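Local coordinates for antigen, P35 (Borreliella spielmanii A14S, PDB 6HPN), which has no established molecular function but is a PFam54 outer surface protein, orthologous to BBA64 of Borrelia burgdorferi and possibly involved in Lyme disease pathogenesis, at residues G96-K101 against D172-Y177; F121-A126 against T161-W166. All coordinates share one frame; numbering follows the deposited sequence.

Contact 1 (G96-K101 against D172-Y177)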
ATOM      1  N   GLY A  96      -4.271   3.801 -13.795  1.00 23.71           N
ATOM      2  CA  GLY A  96      -3.894   2.783 -14.789  1.00 24.86           C
ATOM      3  C   GLY A  96      -3.607   3.425 -16.137  1.00 26.78           C
ATOM      4  O   GLY A  96      -2.521   3.212 -16.673  1.00 31.38           O
ATOM      5  N   THR A  97      -4.543   4.190 -16.689  1.00 26.06           N
ATOM      6  CA  THR A  97      -4.390   4.784 -18.038  1.00 26.79           C
ATOM      7  C   THR A  97      -3.120   5.646 -18.049  1.00 25.90           C
ATOM      8  O   THR A  97      -2.324   5.544 -18.977  1.00 25.81           O
ATOM      9  CB  THR A  97      -5.650   5.567 -18.432  1.00 27.32           C
ATOM     10  OG1 THR A  97      -6.783   4.702 -18.332  1.00 25.18           O
ATOM     11  CG2 THR A  97      -5.575   6.128 -19.833  1.00 27.14           C
ATOM     12  N   ILE A  98      -2.921   6.434 -17.004  1.00 25.62           N
ATOM     13  CA  ILE A  98      -1.870   7.491 -16.950  1.00 25.06           C
ATOM     14  C   ILE A  98      -0.486   6.841 -16.794  1.00 24.70           C
ATOM     15  O   ILE A  98       0.435   7.176 -17.570  1.00 23.20           O
ATOM     16  CB  ILE A  98      -2.226   8.473 -15.819  1.00 23.33           C
ATOM     17  CG1 ILE A  98      -3.538   9.184 -16.133  1.00 23.36           C
ATOM     18  CG2 ILE A  98      -1.108   9.458 -15.534  1.00 22.90           C
ATOM     19  CD1 ILE A  98      -4.124   9.936 -14.960  1.00 24.46           C
ATOM     20  N   LEU A  99      -0.327   5.933 -15.833  1.00 25.89           N
ATOM     21  CA  LEU A  99       0.962   5.199 -15.625  1.00 25.70           C
ATOM     22  C   LEU A  99       1.257   4.295 -16.834  1.00 23.59           C
ATOM     23  O   LEU A  99       2.421   4.148 -17.166  1.00 23.12           O
ATOM     24  CB  LEU A  99       0.894   4.416 -14.310  1.00 24.49           C
ATOM     25  CG  LEU A  99       0.754   5.266 -13.043  1.00 24.20           C
ATOM     26  CD1 LEU A  99       0.989   4.443 -11.793  1.00 23.03           C
ATOM     27  CD2 LEU A  99       1.705   6.448 -13.052  1.00 25.33           C
ATOM     28  N   SER A 100       0.231   3.764 -17.495  1.00 22.86           N
ATOM     29  CA  SER A 100       0.360   2.946 -18.724  1.00 24.54           C
ATOM     30  C   SER A 100       1.042   3.756 -19.832  1.00 26.45           C
ATOM     31  O   SER A 100       1.839   3.170 -20.577  1.00 27.01           O
ATOM     32  CB  SER A 100      -0.976   2.432 -19.170  1.00 23.24           C
ATOM     33  OG  SER A 100      -1.474   1.496 -18.240  1.00 23.64           O
ATOM     34  N   LYS A 101       0.727   5.047 -19.963  1.00 29.67           N
ATOM     35  CA  LYS A 101       1.387   5.936 -20.956  1.00 32.02           C
ATOM     36  C   LYS A 101       2.890   5.970 -20.691  1.00 31.21           C
ATOM     37  O   LYS A 101       3.646   5.895 -21.658  1.00 30.36           O
ATOM     38  CB  LYS A 101       0.802   7.344 -20.916  1.00 36.07           C
ATOM     39  CG  LYS A 101      -0.539   7.447 -21.623  1.00 41.41           C
ATOM     40  CD  LYS A 101      -0.524   8.506 -22.692  1.00 47.01           C
ATOM     41  CE  LYS A 101      -1.904   8.820 -23.223  1.00 50.30           C
ATOM     42  NZ  LYS A 101      -2.111  10.285 -23.196  1.00 50.09           N
ATOM     43  N   ASP A 172      -4.025  13.789  -7.251  1.00 28.42           N
ATOM     44  CA  ASP A 172      -3.436  15.034  -7.816  1.00 27.27           C
ATOM     45  C   ASP A 172      -2.953  14.761  -9.240  1.00 28.00           C
ATOM     46  O   ASP A 172      -3.257  15.573 -10.146  1.00 28.68           O
ATOM     47  CB  ASP A 172      -2.307  15.576  -6.938  1.00 26.35           C
ATOM     48  CG  ASP A 172      -2.820  16.217  -5.659  1.00 25.50           C
ATOM     49  OD1 ASP A 172      -4.021  16.399  -5.574  1.00 25.64           O
ATOM     50  OD2 ASP A 172      -2.011  16.533  -4.762  1.00 26.24           O
ATOM     51  N   ILE A 173      -2.201  13.676  -9.404  1.00 27.20           N
ATOM     52  CA  ILE A 173      -1.755  13.147 -10.720  1.00 26.78           C
ATOM     53  C   ILE A 173      -2.984  13.100 -11.632  1.00 25.06           C
ATOM     54  O   ILE A 173      -2.903  13.590 -12.754  1.00 26.70           O
ATOM     55  CB  ILE A 173      -1.083  11.764 -10.545  1.00 28.81           C
ATOM     56  CG1 ILE A 173       0.328  11.879  -9.967  1.00 33.38           C
ATOM     57  CG2 ILE A 173      -1.049  10.993 -11.842  1.00 29.66           C
ATOM     58  CD1 ILE A 173       0.928  10.561  -9.424  1.00 34.93           C
ATOM     59  N   ILE A 174      -4.090  12.543 -11.154  1.00 23.79           N
ATOM     60  CA  ILE A 174      -5.336  12.388 -11.958  1.00 24.83           C
ATOM     61  C   ILE A 174      -5.917  13.775 -12.281  1.00 25.00           C
ATOM     62  O   ILE A 174      -6.206  14.025 -13.465  1.00 21.54           O
ATOM     63  CB  ILE A 174      -6.337  11.471 -11.221  1.00 24.57           C
ATOM     64  CG1 ILE A 174      -5.824  10.029 -11.206  1.00 25.08           C
ATOM     65  CG2 ILE A 174      -7.732  11.545 -11.822  1.00 23.84           C
ATOM     66  CD1 ILE A 174      -6.662   9.084 -10.389  1.00 24.53           C
ATOM     67  N   LYS A 175      -6.104  14.619 -11.262  1.00 26.13           N
ATOM     68  CA  LYS A 175      -6.669  15.979 -11.413  1.00 29.89           C
ATOM     69  C   LYS A 175      -5.817  16.744 -12.423  1.00 30.82           C
ATOM     70  O   LYS A 175      -6.406  17.296 -13.355  1.00 32.01           O
ATOM     71  CB  LYS A 175      -6.738  16.715 -10.076  1.00 34.18           C
ATOM     72  CG  LYS A 175      -8.124  16.743  -9.445  1.00 43.27           C
ATOM     73  CD  LYS A 175      -8.194  16.449  -7.932  1.00 50.35           C
ATOM     74  CE  LYS A 175      -9.421  15.627  -7.559  1.00 52.68           C
ATOM     75  NZ  LYS A 175      -9.379  15.135  -6.160  1.00 52.90           N
ATOM     76  N   GLU A 176      -4.492  16.718 -12.257  1.00 29.81           N
ATOM     77  CA  GLU A 176      -3.535  17.540 -13.041  1.00 30.84           C
ATOM     78  C   GLU A 176      -3.493  17.035 -14.485  1.00 30.51           C
ATOM     79  O   GLU A 176      -3.460  17.893 -15.411  1.00 33.12           O
ATOM     80  CB  GLU A 176      -2.155  17.539 -12.382  1.00 31.17           C
ATOM     81  CG  GLU A 176      -2.142  18.318 -11.084  1.00 31.37           C
ATOM     82  CD  GLU A 176      -1.032  17.969 -10.112  1.00 33.72           C
ATOM     83  OE1 GLU A 176      -0.068  17.293 -10.521  1.00 33.83           O
ATOM     84  OE2 GLU A 176      -1.138  18.377  -8.941  1.00 37.05           O
ATOM     85  N   TYR A 177      -3.513  15.714 -14.663  1.00 26.37           N
ATOM     86  CA  TYR A 177      -3.487  15.054 -15.987  1.00 24.84           C
ATOM     87  C   TYR A 177      -4.750  15.476 -16.740  1.00 26.21           C
ATOM     88  O   TYR A 177      -4.707  15.710 -17.972  1.00 26.92           O
ATOM     89  CB  TYR A 177      -3.336  13.534 -15.838  1.00 23.68           C
ATOM     90  CG  TYR A 177      -3.323  12.764 -17.138  1.00 24.19           C
ATOM     91  CD1 TYR A 177      -2.150  12.529 -17.857  1.00 25.15           C
ATOM     92  CD2 TYR A 177      -4.509  12.287 -17.686  1.00 24.69           C
ATOM     93  CE1 TYR A 177      -2.166  11.845 -19.072  1.00 25.30           C
ATOM     94  CE2 TYR A 177      -4.547  11.622 -18.902  1.00 23.84           C
ATOM     95  CZ  TYR A 177      -3.373  11.393 -19.598  1.00 25.83           C
ATOM     96  OH  TYR A 177      -3.455  10.706 -20.785  1.00 27.16           O
TER

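Contact 2 (F121-A126 against T161-W166)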
ATOM      1  N   PHE A 121       1.608  -0.593  -2.622  1.00 18.49           N
ATOM      2  CA  PHE A 121       1.585  -2.011  -2.194  1.00 17.76           C
ATOM      3  C   PHE A 121       2.198  -2.137  -0.798  1.00 18.59           C
ATOM      4  O   PHE A 121       1.557  -2.774   0.065  1.00 21.33           O
ATOM      5  CB  PHE A 121       2.330  -2.866  -3.208  1.00 17.33           C
ATOM      6  CG  PHE A 121       2.569  -4.272  -2.745  1.00 16.55           C
ATOM      7  CD1 PHE A 121       1.564  -5.221  -2.839  1.00 16.42           C
ATOM      8  CD2 PHE A 121       3.790  -4.638  -2.211  1.00 15.59           C
ATOM      9  CE1 PHE A 121       1.783  -6.520  -2.415  1.00 16.01           C
ATOM     10  CE2 PHE A 121       3.998  -5.933  -1.772  1.00 16.15           C
ATOM     11  CZ  PHE A 121       2.993  -6.872  -1.867  1.00 15.88           C
ATOM     12  N   SER A 122       3.387  -1.561  -0.594  1.00 16.95           N
ATOM     13  CA  SER A 122       4.217  -1.714   0.629  1.00 16.60           C
ATOM     14  C   SER A 122       3.487  -1.133   1.832  1.00 16.44           C
ATOM     15  O   SER A 122       3.520  -1.754   2.903  1.00 17.66           O
ATOM     16  CB  SER A 122       5.562  -1.051   0.503  1.00 16.39           C
ATOM     17  OG  SER A 122       6.271  -1.571  -0.599  1.00 16.22           O
ATOM     18  N   ILE A 123       2.923   0.056   1.677  1.00 15.90           N
ATOM     19  CA  ILE A 123       2.184   0.725   2.781  1.00 15.52           C
ATOM     20  C   ILE A 123       1.063  -0.207   3.218  1.00 14.69           C
ATOM     21  O   ILE A 123       0.914  -0.430   4.413  1.00 15.07           O
ATOM     22  CB  ILE A 123       1.637   2.088   2.343  1.00 15.93           C
ATOM     23  CG1 ILE A 123       2.764   3.101   2.112  1.00 16.37           C
ATOM     24  CG2 ILE A 123       0.621   2.600   3.344  1.00 15.69           C
ATOM     25  CD1 ILE A 123       2.300   4.343   1.390  1.00 16.38           C
ATOM     26  N   GLN A 124       0.299  -0.717   2.266  1.00 14.06           N
ATOM     27  CA  GLN A 124      -0.902  -1.536   2.541  1.00 13.85           C
ATOM     28  C   GLN A 124      -0.489  -2.892   3.113  1.00 13.17           C
ATOM     29  O   GLN A 124      -1.124  -3.349   4.054  1.00 13.01           O
ATOM     30  CB  GLN A 124      -1.685  -1.723   1.247  1.00 14.36           C
ATOM     31  CG  GLN A 124      -3.028  -2.401   1.462  1.00 15.13           C
ATOM     32  CD  GLN A 124      -3.975  -1.625   2.353  1.00 15.49           C
ATOM     33  OE1 GLN A 124      -4.197  -0.428   2.197  1.00 15.17           O
ATOM     34  NE2 GLN A 124      -4.575  -2.328   3.291  1.00 16.16           N
ATOM     35  N   LEU A 125       0.525  -3.516   2.519  1.00 12.97           N
ATOM     36  CA  LEU A 125       1.113  -4.768   3.041  1.00 12.81           C
ATOM     37  C   LEU A 125       1.462  -4.573   4.508  1.00 12.67           C
ATOM     38  O   LEU A 125       1.108  -5.433   5.293  1.00 13.67           O
ATOM     39  CB  LEU A 125       2.361  -5.152   2.256  1.00 12.46           C
ATOM     40  CG  LEU A 125       2.996  -6.467   2.709  1.00 12.29           C
ATOM     41  CD1 LEU A 125       2.033  -7.629   2.548  1.00 12.21           C
ATOM     42  CD2 LEU A 125       4.281  -6.738   1.940  1.00 12.28           C
ATOM     43  N   ALA A 126       2.094  -3.463   4.851  1.00 12.00           N
ATOM     44  CA  ALA A 126       2.563  -3.189   6.218  1.00 12.63           C
ATOM     45  C   ALA A 126       1.369  -3.116   7.177  1.00 13.97           C
ATOM     46  O   ALA A 126       1.447  -3.749   8.260  1.00 16.17           O
ATOM     47  CB  ALA A 126       3.393  -1.944   6.253  1.00 12.35           C
ATOM     48  N   THR A 161      -1.059   8.101   7.736  1.00 22.06           N
ATOM     49  CA  THR A 161      -0.438   9.284   7.098  1.00 21.62           C
ATOM     50  C   THR A 161       0.167   8.903   5.740  1.00 22.51           C
ATOM     51  O   THR A 161      -0.085   9.632   4.765  1.00 22.09           O
ATOM     52  CB  THR A 161       0.566   9.922   8.057  1.00 21.51           C
ATOM     53  OG1 THR A 161      -0.272  10.443   9.084  1.00 20.74           O
ATOM     54  CG2 THR A 161       1.399  11.015   7.431  1.00 20.57           C
ATOM     55  N   LEU A 162       0.952   7.821   5.677  1.00 23.60           N
ATOM     56  CA  LEU A 162       1.602   7.371   4.414  1.00 22.43           C
ATOM     57  C   LEU A 162       0.527   7.054   3.384  1.00 21.67           C
ATOM     58  O   LEU A 162       0.652   7.511   2.235  1.00 22.06           O
ATOM     59  CB  LEU A 162       2.429   6.117   4.670  1.00 23.13           C
ATOM     60  CG  LEU A 162       3.614   6.295   5.604  1.00 24.52           C
ATOM     61  CD1 LEU A 162       4.219   4.946   5.926  1.00 25.63           C
ATOM     62  CD2 LEU A 162       4.658   7.211   4.989  1.00 23.57           C
ATOM     63  N   LYS A 163      -0.479   6.280   3.793  1.00 20.83           N
ATOM     64  CA  LYS A 163      -1.602   5.921   2.905  1.00 20.67           C
ATOM     65  C   LYS A 163      -2.304   7.206   2.464  1.00 20.60           C
ATOM     66  O   LYS A 163      -2.573   7.341   1.261  1.00 19.19           O
ATOM     67  CB  LYS A 163      -2.573   4.935   3.556  1.00 19.68           C
ATOM     68  CG  LYS A 163      -3.400   4.164   2.535  1.00 19.39           C
ATOM     69  CD  LYS A 163      -4.528   3.343   3.060  1.00 19.17           C
ATOM     70  CE  LYS A 163      -5.427   2.886   1.939  1.00 19.82           C
ATOM     71  NZ  LYS A 163      -6.239   1.712   2.322  1.00 20.06           N
ATOM     72  N   GLU A 164      -2.535   8.144   3.382  1.00 22.99           N
ATOM     73  CA  GLU A 164      -3.237   9.412   3.048  1.00 23.95           C
ATOM     74  C   GLU A 164      -2.443  10.166   1.985  1.00 23.95           C
ATOM     75  O   GLU A 164      -3.061  10.545   0.978  1.00 23.89           O
ATOM     76  CB  GLU A 164      -3.563  10.208   4.303  1.00 25.61           C
ATOM     77  CG  GLU A 164      -5.021   9.976   4.697  1.00 28.98           C
ATOM     78  CD  GLU A 164      -5.407  10.339   6.118  1.00 35.16           C
ATOM     79  OE1 GLU A 164      -4.563  10.944   6.848  1.00 37.05           O
ATOM     80  OE2 GLU A 164      -6.558  10.003   6.504  1.00 40.44           O
ATOM     81  N   LYS A 165      -1.123  10.288   2.159  1.00 24.98           N
ATOM     82  CA  LYS A 165      -0.211  10.989   1.213  1.00 25.24           C
ATOM     83  C   LYS A 165      -0.241  10.274  -0.154  1.00 24.01           C
ATOM     84  O   LYS A 165      -0.318  10.954  -1.182  1.00 25.63           O
ATOM     85  CB  LYS A 165       1.183  11.100   1.840  1.00 27.49           C
ATOM     86  CG  LYS A 165       2.240  11.817   1.002  1.00 31.49           C
ATOM     87  CD  LYS A 165       2.497  13.276   1.346  1.00 34.62           C
ATOM     88  CE  LYS A 165       3.317  14.000   0.288  1.00 39.14           C
ATOM     89  NZ  LYS A 165       2.443  14.576  -0.777  1.00 40.99           N
ATOM     90  N   TRP A 166      -0.251   8.949  -0.178  1.00 20.94           N
ATOM     91  CA  TRP A 166      -0.319   8.137  -1.420  1.00 19.64           C
ATOM     92  C   TRP A 166      -1.614   8.419  -2.217  1.00 19.97           C
ATOM     93  O   TRP A 166      -1.556   8.682  -3.448  1.00 18.28           O
ATOM     94  CB  TRP A 166      -0.189   6.668  -1.003  1.00 18.22           C
ATOM     95  CG  TRP A 166      -0.635   5.644  -2.004  1.00 17.69           C
ATOM     96  CD1 TRP A 166      -1.633   4.719  -1.853  1.00 17.26           C
ATOM     97  CD2 TRP A 166      -0.050   5.390  -3.289  1.00 16.90           C
ATOM     98  NE1 TRP A 166      -1.713   3.915  -2.954  1.00 16.72           N
ATOM     99  CE2 TRP A 166      -0.756   4.307  -3.855  1.00 17.10           C
ATOM    100  CE3 TRP A 166       0.984   5.985  -4.021  1.00 16.79           C
ATOM    101  CZ2 TRP A 166      -0.439   3.798  -5.116  1.00 16.86           C
ATOM    102  CZ3 TRP A 166       1.284   5.483  -5.269  1.00 16.69           C
ATOM    103  CH2 TRP A 166       0.591   4.397  -5.801  1.00 16.14           C
TER

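Contact 1 (G96-K101 against D172-Y177)
Ile98 lies across the ring of Tyr177, and these two residues carry most of the contact. Its CG1 stands 3.7 Å from the Tyr177 ring centroid, only 13° off the ring normal, a CH-pi contact over the middle of one face. CD1 continues toward the root of the tyrosine, coming within 3.6 Å of CD2 of Tyr177, so the two side chains run past one another in opposite directions. The ring can reach across because CG of Tyr177 is anti to its backbone N (chi1 179°). At the far end of the ring, in its plane, Lys101 NZ donates a hydrogen bond of 2.8 Å to Tyr177 OH; a weak bond to the carbonyl of Arg184 gives the ammonium a second partner.

The other branch of Ile98, CG2, meets Ile173 CG2 at 4.0 Å, and the CD1 tip of the first also touches CG1 of Ile174 at 4.1 Å. Farther out, Leu190 of helix 187-197 packs on Tyr177, and Arg184 also bonds the carbonyl of Tyr177. Leu99, pointing away from the contact, meets Val112 and Leu116 of helix 106-135.

With the axes of the two segments 10.7 Å apart and their directions 79° apart, this is a nearly perpendicular helix crossing, placing helix 89-102 across the C-terminal part of long helix 146-179 in the all-helical fold of this BbCRASP-1-related domain.

Contact 2 (F121-A126 against T161-W166)
Lys163 and Ile123 have the nearest CA atoms across the two segments, and the lysine traces the contact from its apolar root to its charged tip. Its CB rests 4.0 Å from Ile123 CG2, which also comes near the Lys163 backbone N. With CG anti to the backbone N (chi1 -158°) and the chain extended beyond it, the side chain reaches along the flank of the interface toward the opposite helix. CD comes within 3.9 Å of Gln124 OE1 and CE within 3.5 Å, and NZ then donates a hydrogen bond of 3.0 Å to that same OE1. The ammonium meets the amide oxygen at a C=O...N angle of 146°, somewhat tilted from the carbonyl plane. Two further acceptors, the carbonyl of Thr83 and OD1 of Asn86, share NZ, so three oxygens, one on helix 106-135 and two from residues at and just past the end of helix 75-84, should help balance its charge.

The two segments run roughly antiparallel, their directions 149° apart and their axes 9.8 Å from each other, as neighbours in a helical bundle do; the pairing belongs to the all-helical core of the BbCRASP-1-related domain, close to the centre of the chain.

On the other side of the lysine root the packing is aliphatic. Ile123 CD1 reaches 3.7 Å from Leu162 CB and, one helical turn farther along, 4.2 Å from Trp166 CB, so the methyl lies against both roots. The indole NE1 of Trp166 is hydrogen-bonded to Ser84 OG, while Leu162 extends to helix 200-221. Gln124 bends at chi2 to present OE1 to the lysine, and its NE2 gives a hydrogen bond to Glu128 OE2 one turn later.

How the contacts relate
Long helix 146-179 is common to both contacts: contact 2 uses its middle and contact 1 a part nearer its C-terminal end. Their partners lie on successive helices, 89-102 and 106-135. Along the chain the order is 96-101, 121-126, 161-166 and 172-177, so both segments of contact 2 fall between those of contact 1. The centres are about 19 Å apart and the nearest atoms about 6 Å, without touching. Contact 2 lies near the centre of the chain, contact 1 about 18 Å from it. One helix thus meets two consecutive helices at separate points along its length, joining them within this BbCRASP-1-related part of the surface protein.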